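Local coordinates for isoform A of Peptidoglycan-recognition protein LB (Drosophila melanogaster, PDB 7NSZ) that hydrolyses the amide bond between N-acetylmuramoyl and L-alanine residues of bacterial peptidoglycan, a zinc-dependent amidase activity that serves innate immunity, at residues M65-F68 with H69-R73. The protein carries 1 engineered substitution. Residues are numbered along the deposited sequence; the frame is centred on the assembly and turned at random.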
# COMPACT_ATOMS: atom_id res chain seq x y z
N MET A 65 8.82 -8.43 -4.42
CA MET A 65 8.99 -7.29 -3.48
C MET A 65 9.44 -7.80 -2.13
O MET A 65 10.36 -7.17 -1.54
CB MET A 65 7.68 -6.50 -3.35
CG MET A 65 7.31 -5.77 -4.63
SD MET A 65 5.89 -4.65 -4.45
CE MET A 65 4.58 -5.85 -4.35
N GLN A 66 8.81 -8.84 -1.63
CA GLN A 66 9.25 -9.36 -0.32
C GLN A 66 10.73 -9.77 -0.36
O GLN A 66 11.44 -9.49 0.63
CB GLN A 66 8.40 -10.53 0.14
CG GLN A 66 8.70 -10.91 1.56
CD GLN A 66 8.02 -12.16 2.04
OE1 GLN A 66 7.93 -13.14 1.29
NE2 GLN A 66 7.56 -12.13 3.28
N ASP A 67 11.14 -10.41 -1.43
CA ASP A 67 12.54 -10.88 -1.60
C ASP A 67 13.49 -9.68 -1.64
O ASP A 67 14.55 -9.65 -0.95
CB ASP A 67 12.72 -11.74 -2.84
CG ASP A 67 12.08 -13.11 -2.77
OD1 ASP A 67 11.61 -13.51 -1.68
OD2 ASP A 67 12.12 -13.79 -3.87
N PHE A 68 13.15 -8.66 -2.41
CA PHE A 68 13.96 -7.42 -2.47
C PHE A 68 14.08 -6.81 -1.09
O PHE A 68 15.20 -6.51 -0.63
CB PHE A 68 13.31 -6.47 -3.46
CG PHE A 68 14.05 -5.17 -3.68
CD1 PHE A 68 15.42 -5.15 -3.96
CD2 PHE A 68 13.38 -3.96 -3.65
CE1 PHE A 68 16.08 -3.95 -4.18
CE2 PHE A 68 14.03 -2.76 -3.89
CZ PHE A 68 15.38 -2.77 -4.16
N HIS A 69 12.99 -6.65 -0.37
CA HIS A 69 12.94 -6.03 0.96
C HIS A 69 13.68 -6.85 2.01
O HIS A 69 14.51 -6.24 2.71
CB HIS A 69 11.50 -5.71 1.26
CG HIS A 69 10.90 -4.66 0.40
ND1 HIS A 69 9.60 -4.23 0.55
CD2 HIS A 69 11.46 -3.94 -0.57
CE1 HIS A 69 9.38 -3.31 -0.33
NE2 HIS A 69 10.49 -3.05 -1.03
N GLN A 70 13.39 -8.13 2.12
CA GLN A 70 14.03 -8.96 3.19
C GLN A 70 15.48 -9.29 2.79
O GLN A 70 16.36 -9.16 3.67
CB GLN A 70 13.25 -10.25 3.40
CG GLN A 70 11.92 -10.07 4.13
CD GLN A 70 11.23 -11.39 4.34
OE1 GLN A 70 11.13 -12.19 3.41
NE2 GLN A 70 10.73 -11.61 5.54
N LEU A 71 15.73 -9.67 1.55
CA LEU A 71 17.01 -10.37 1.17
C LEU A 71 18.00 -9.41 0.52
O LEU A 71 19.20 -9.71 0.62
CB LEU A 71 16.75 -11.53 0.22
CG LEU A 71 15.68 -12.52 0.66
CD1 LEU A 71 15.54 -13.58 -0.41
CD2 LEU A 71 15.99 -13.11 2.05
N GLU A 72 17.58 -8.30 -0.09
CA GLU A 72 18.54 -7.26 -0.55
C GLU A 72 18.60 -6.10 0.44
O GLU A 72 19.71 -5.53 0.61
CB GLU A 72 18.19 -6.80 -1.96
CG GLU A 72 18.28 -7.96 -2.91
CD GLU A 72 19.62 -8.69 -2.83
OE1 GLU A 72 20.66 -8.02 -2.56
OE2 GLU A 72 19.61 -9.94 -3.02
N ARG A 73 17.51 -5.68 1.05
CA ARG A 73 17.50 -4.44 1.88
C ARG A 73 17.61 -4.71 3.38
O ARG A 73 17.77 -3.74 4.15
CB ARG A 73 16.26 -3.57 1.56
CG ARG A 73 16.31 -2.88 0.22
CD ARG A 73 15.12 -1.97 0.05
NE ARG A 73 15.25 -1.09 -1.10
CZ ARG A 73 14.33 -0.22 -1.45
NH1 ARG A 73 13.15 -0.22 -0.83
NH2 ARG A 73 14.54 0.59 -2.48
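Phe68 packs against Glu72 and Arg73 at the C-terminal end of helix 55-72 in the Amidase_2 (PGRP) fold, a local contact where alpha-helical pairing widens into a pi-type turn. Upstream the bonding is regular: His69 N reaches Met65 O at 2.9 Å and Gln70 N reaches Gln66 O at 2.8 Å. At the last turn Phe68 O accepts twice, from Glu72 N, above the carbonyl plane, and from Arg73 N, nearly in line with C=O.

With CG anti to the backbone N (chi1 -178°), the Phe68 ring crosses the Glu72 side chain at about a right angle. Its CD1 rests 3.8 Å from Glu72 CB, while CD2 lies 3.6 Å from His69 CD2, the rings oblique at 40°. Met65 O sits over one face of the His69 imidazole, which lies beside the engineered Phe80, and His69 ND1 takes a hydrogen bond from Gly79 N. With alanine at His69, Gly79 N would probably lose this acceptor and a gap open beside Phe68 CD2 and Trp75.

The Gln66 and Gln70 amides are almost parallel, with Gln70 OE1 3.3 Å from Gln66 CG. Gln66 NE2 bonds to the backbone O of Arg26, whereas Arg26 NH1 bonds to Gln70 OE1 and salt-bridges Asp67 OD1. Arg73 is extended to NE; Phe68 CE2 lies over one guanidinium face, toward its rim, 3.5 Å from Arg73 CZ, the planes 41° apart.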